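Local coordinates for protein FOP (PDB 2D68) that helps tether microtubules to the centrosome and supports cilium formation, its N-terminal domain, the part present here, pairing two copies into a homodimer, at the interface of chains A and B. Sequence-based numbering; all coordinates share one arbitrary frame. Chains: chain A/B, FOP.

Contact 1: the interface of chains A and B. Residues chain A 28, 32, 73, 76; chain B 12, 17-18, 21.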
loop_
_atom_site.group_PDB
_atom_site.type_symbol
_atom_site.label_atom_id
_atom_site.label_comp_id
_atom_site.label_asym_id
_atom_site.label_seq_id
_atom_site.Cartn_x
_atom_site.Cartn_y
_atom_site.Cartn_z
ATOM N N PHE A 28 -4.425 2.822 4.091
ATOM C CA PHE A 28 -5.044 3.081 2.787
ATOM C C PHE A 28 -6.438 2.448 2.733
ATOM O O PHE A 28 -7.402 3.083 2.308
ATOM C CB PHE A 28 -4.144 2.539 1.660
ATOM C CG PHE A 28 -4.788 2.562 0.307
ATOM C CD1 PHE A 28 -4.626 3.658 -0.540
ATOM C CD2 PHE A 28 -5.559 1.484 -0.133
ATOM C CE1 PHE A 28 -5.245 3.677 -1.807
ATOM C CE2 PHE A 28 -6.173 1.498 -1.387
ATOM C CZ PHE A 28 -6.010 2.574 -2.228
ATOM N N PHE A 32 -10.297 4.598 2.511
ATOM C CA PHE A 32 -11.338 4.473 1.482
ATOM C C PHE A 32 -12.474 3.542 1.905
ATOM O O PHE A 32 -13.263 3.100 1.062
ATOM C CB PHE A 32 -10.721 4.085 0.132
ATOM C CG PHE A 32 -9.920 5.190 -0.502
ATOM C CD1 PHE A 32 -10.561 6.329 -1.001
ATOM C CD2 PHE A 32 -8.528 5.127 -0.548
ATOM C CE1 PHE A 32 -9.835 7.365 -1.567
ATOM C CE2 PHE A 32 -7.786 6.171 -1.122
ATOM C CZ PHE A 32 -8.447 7.292 -1.622
ATOM N N PRO A 73 -4.962 9.328 1.656
ATOM C CA PRO A 73 -4.269 8.356 2.506
ATOM C C PRO A 73 -2.816 8.794 2.669
ATOM O O PRO A 73 -2.303 9.528 1.817
ATOM C CB PRO A 73 -4.349 7.058 1.687
ATOM C CG PRO A 73 -4.364 7.543 0.261
ATOM C CD PRO A 73 -5.257 8.783 0.314
ATOM N N LEU A 76 -0.388 8.573 -0.188
ATOM C CA LEU A 76 -0.437 9.606 -1.227
ATOM C C LEU A 76 0.629 10.670 -0.997
ATOM O O LEU A 76 1.221 11.154 -1.945
ATOM C CB LEU A 76 -1.808 10.256 -1.335
ATOM C CG LEU A 76 -1.973 11.367 -2.386
ATOM C CD1 LEU A 76 -1.719 10.903 -3.818
ATOM C CD2 LEU A 76 -3.374 11.978 -2.304
ATOM N N PHE B 12 -9.832 9.424 -6.872
ATOM C CA PHE B 12 -8.446 9.147 -6.508
ATOM C C PHE B 12 -7.763 8.321 -7.583
ATOM O O PHE B 12 -6.657 8.657 -8.015
ATOM C CB PHE B 12 -8.431 8.419 -5.158
ATOM C CG PHE B 12 -7.061 8.058 -4.649
ATOM C CD1 PHE B 12 -6.279 9.000 -3.977
ATOM C CD2 PHE B 12 -6.585 6.756 -4.775
ATOM C CE1 PHE B 12 -5.025 8.643 -3.462
ATOM C CE2 PHE B 12 -5.334 6.396 -4.272
ATOM C CZ PHE B 12 -4.563 7.334 -3.602
ATOM N N ASP B 17 -1.101 9.987 -9.454
ATOM C CA ASP B 17 -0.510 9.590 -8.172
ATOM C C ASP B 17 -1.382 8.561 -7.460
ATOM O O ASP B 17 -0.875 7.601 -6.867
ATOM C CB ASP B 17 -0.272 10.798 -7.264
ATOM C CG ASP B 17 0.887 11.660 -7.723
ATOM O OD1 ASP B 17 1.613 11.246 -8.646
ATOM O OD2 ASP B 17 1.069 12.762 -7.157
ATOM N N GLY B 18 -2.693 8.754 -7.531
ATOM C CA GLY B 18 -3.628 7.853 -6.853
ATOM C C GLY B 18 -3.609 6.455 -7.439
ATOM O O GLY B 18 -3.625 5.437 -6.709
ATOM N N VAL B 21 -0.434 4.856 -6.182
ATOM C CA VAL B 21 -0.631 4.392 -4.792
ATOM C C VAL B 21 -1.409 3.069 -4.751
ATOM O O VAL B 21 -0.965 2.070 -4.133
ATOM C CB VAL B 21 -1.374 5.455 -3.953
ATOM C CG1 VAL B 21 -1.778 4.886 -2.603
ATOM C CG2 VAL B 21 -0.472 6.668 -3.740
#
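B:Phe12 pushes its ring from the short helix 7-13 of chain B into a pocket of chain A formed by A:Phe28, A:Phe32, A:Pro73 and A:Leu76. Its CB already meets the partner, lying 3.7 Å from CZ of A:Phe32. With CG anti to the backbone N (chi1 180°), the ring is carried across to chain A, and the para carbon CZ of A:Phe32 points onto one of its faces, 3.4 Å from CG of B:Phe12. The two side chains run nearly perpendicular, so A:Phe32 presents its tip rather than its face and spreads that contact over CD1 and CD2. On the opposite face lies CA of B:Gly18, from the start of helix 16-31 in the same chain, and the ring is thus clamped between a partner phenylalanine and its own backbone. Further out the two sides of the ring part company. CE1 meets CD of A:Pro73 at 3.8 Å and CD2 of A:Leu76 at 3.9 Å, the leucine methyl sitting in the ring plane at its rim. CE2 instead reaches CE1 of A:Phe28 at 3.7 Å, while the tip, CZ, rests near CG of A:Pro73. B:Val21 buttresses this arrangement: its CG1 lies at the edge of the B:Phe12 ring and also touches CD1 of A:Phe28, at 3.7 Å. Beyond the ring, CD1 of A:Leu76 packs on CB of B:Asp17, 3.7 Å away, so the aspartate contributes its methylene here. The site sits where the end of helix 16-31 and the start of helix 74-81 of chain A receive the N-terminal helical hairpin of chain B.

Contact 2: the interface of chains A and B. Residues chain A 12, 21-22, 25, 41; chain B 25, 28-29, 75.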
loop_
_atom_site.group_PDB
_atom_site.type_symbol
_atom_site.label_atom_id
_atom_site.label_comp_id
_atom_site.label_asym_id
_atom_site.label_seq_id
_atom_site.Cartn_x
_atom_site.Cartn_y
_atom_site.Cartn_z
ATOM N N PHE A 12 8.778 -10.333 7.421
ATOM C CA PHE A 12 8.633 -8.965 6.922
ATOM C C PHE A 12 8.040 -8.032 7.969
ATOM O O PHE A 12 8.524 -6.910 8.173
ATOM C CB PHE A 12 7.750 -8.985 5.674
ATOM C CG PHE A 12 7.507 -7.634 5.048
ATOM C CD1 PHE A 12 8.446 -7.069 4.190
ATOM C CD2 PHE A 12 6.310 -6.958 5.269
ATOM C CE1 PHE A 12 8.215 -5.840 3.577
ATOM C CE2 PHE A 12 6.072 -5.730 4.650
ATOM C CZ PHE A 12 7.031 -5.170 3.812
ATOM N N VAL A 21 5.393 -0.440 6.130
ATOM C CA VAL A 21 4.707 -0.746 4.860
ATOM C C VAL A 21 3.315 -1.322 5.127
ATOM O O VAL A 21 2.317 -0.853 4.564
ATOM C CB VAL A 21 5.526 -1.711 3.978
ATOM C CG1 VAL A 21 4.688 -2.213 2.818
ATOM C CG2 VAL A 21 6.826 -1.006 3.484
ATOM N N ALA A 22 3.230 -2.328 5.996
ATOM C CA ALA A 22 1.933 -2.957 6.271
ATOM C C ALA A 22 0.957 -1.952 6.892
ATOM O O ALA A 22 -0.238 -1.946 6.544
ATOM C CB ALA A 22 2.097 -4.179 7.175
ATOM N N VAL A 25 -0.451 0.197 4.137
ATOM C CA VAL A 25 -1.471 -0.534 3.369
ATOM C C VAL A 25 -2.797 -0.540 4.140
ATOM O O VAL A 25 -3.842 -0.181 3.586
ATOM C CB VAL A 25 -0.972 -1.958 3.035
ATOM C CG1 VAL A 25 -2.108 -2.823 2.504
ATOM C CG2 VAL A 25 0.152 -1.864 2.000
ATOM N N PHE A 41 -8.111 -8.999 5.073
ATOM C CA PHE A 41 -6.722 -8.594 5.282
ATOM C C PHE A 41 -6.234 -8.942 6.685
ATOM O O PHE A 41 -5.151 -9.502 6.843
ATOM C CB PHE A 41 -6.597 -7.088 5.025
ATOM C CG PHE A 41 -5.218 -6.528 5.243
ATOM C CD1 PHE A 41 -4.252 -6.587 4.243
ATOM C CD2 PHE A 41 -4.914 -5.880 6.442
ATOM C CE1 PHE A 41 -2.968 -6.030 4.455
ATOM C CE2 PHE A 41 -3.647 -5.341 6.664
ATOM C CZ PHE A 41 -2.685 -5.409 5.669
ATOM N N VAL B 25 -0.332 -0.802 -3.525
ATOM C CA VAL B 25 -1.062 -1.608 -2.539
ATOM C C VAL B 25 -1.408 -2.996 -3.109
ATOM O O VAL B 25 -1.123 -4.018 -2.466
ATOM C CB VAL B 25 -2.309 -0.860 -2.041
ATOM C CG1 VAL B 25 -3.169 -1.764 -1.107
ATOM C CG2 VAL B 25 -1.892 0.396 -1.276
ATOM N N PHE B 28 1.671 -5.151 -3.224
ATOM C CA PHE B 28 1.986 -5.684 -1.915
ATOM C C PHE B 28 1.156 -6.952 -1.635
ATOM O O PHE B 28 1.692 -7.965 -1.186
ATOM C CB PHE B 28 1.744 -4.611 -0.840
ATOM C CG PHE B 28 1.808 -5.148 0.554
ATOM C CD1 PHE B 28 2.996 -5.140 1.267
ATOM C CD2 PHE B 28 0.666 -5.660 1.177
ATOM C CE1 PHE B 28 3.046 -5.669 2.559
ATOM C CE2 PHE B 28 0.720 -6.176 2.465
ATOM C CZ PHE B 28 1.913 -6.177 3.152
ATOM N N LEU B 29 -0.143 -6.893 -1.923
ATOM C CA LEU B 29 -1.014 -8.055 -1.703
ATOM C C LEU B 29 -0.558 -9.229 -2.552
ATOM O O LEU B 29 -0.486 -10.377 -2.075
ATOM C CB LEU B 29 -2.483 -7.700 -1.993
ATOM C CG LEU B 29 -3.082 -6.573 -1.156
ATOM C CD1 LEU B 29 -4.508 -6.266 -1.696
ATOM C CD2 LEU B 29 -3.145 -6.938 0.320
ATOM N N LEU B 75 6.744 -1.477 -2.360
ATOM C CA LEU B 75 6.566 -0.493 -1.279
ATOM C C LEU B 75 7.685 -0.555 -0.253
ATOM O O LEU B 75 7.988 0.433 0.409
ATOM C CB LEU B 75 5.216 -0.681 -0.583
ATOM C CG LEU B 75 4.029 -0.002 -1.247
ATOM C CD1 LEU B 75 2.714 -0.414 -0.589
ATOM C CD2 LEU B 75 4.188 1.535 -1.226
#
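A:Val21 and A:Val25, one helical turn apart on the LisH helix 16-31, meet B:Phe28 and B:Val25 on the same helix of the partner within the FOP dimerisation domain. The CG2 methyl of A:Val25 stands over one face of the B:Phe28 ring, displaced toward its rim and 3.9 Å from CD2. Its other branch, CG1, turns to the corresponding CG1 of B:Val25, also 3.9 Å away, joining identical residues of the two chains. A:Val21 comes over the same face, nearer the CD1/CE1 rim, its CG1 3.7 Å from CD1 of B:Phe28. B:Leu75 of helix 74-80 packs directly on both valines beside B:Phe28: its CB is 3.8 Å from CG1 of A:Val21, and its CD1, carried there by an extended chi2 of 172°, is 3.9 Å from CG2 of A:Val25. In the ring plane, CE2 of A:Phe12 meets the edge of B:Phe28 at CE1, 3.7 Å away. A:Phe41 bounds the CE2 side, its side chain nearly perpendicular to that of B:Phe28, with CE1 4.2 Å from CE2 of the latter. Replacing B:Phe28 with an alanine would probably open a gap between A:Phe12, A:Val21, A:Val25 and A:Phe41 and deprive the A:Val25 methyl of the flat surface beneath it. Behind these contacts, CG1 of A:Val21 lies in plane against the rim of A:Phe12 and helps to place that ring. At the opposite end, CD2 of B:Leu29 packs against CD1 of A:Phe41 at 4.1 Å, bringing helix 35-45 of chain A into the contact.

Contact 1 and contact 2 have C-alpha centres about 14 Å apart and belong to one two-fold symmetric interface. Helix 16-31 takes part from both chains in each, and residues 12, 21 and 28 recur with the chains exchanged, so the two patches partly mirror one another. Contact 2 adds the meeting of equivalent valines and draws in helix 35-45, whereas contact 1 draws on the segment just after helix 16-31. Residues at the start of the last helix serve both. Because each contact has a twin, helices 7-13, 16-31, 35-45 and the last helix of each subunit meet the partner, consistent with an intertwined homodimer.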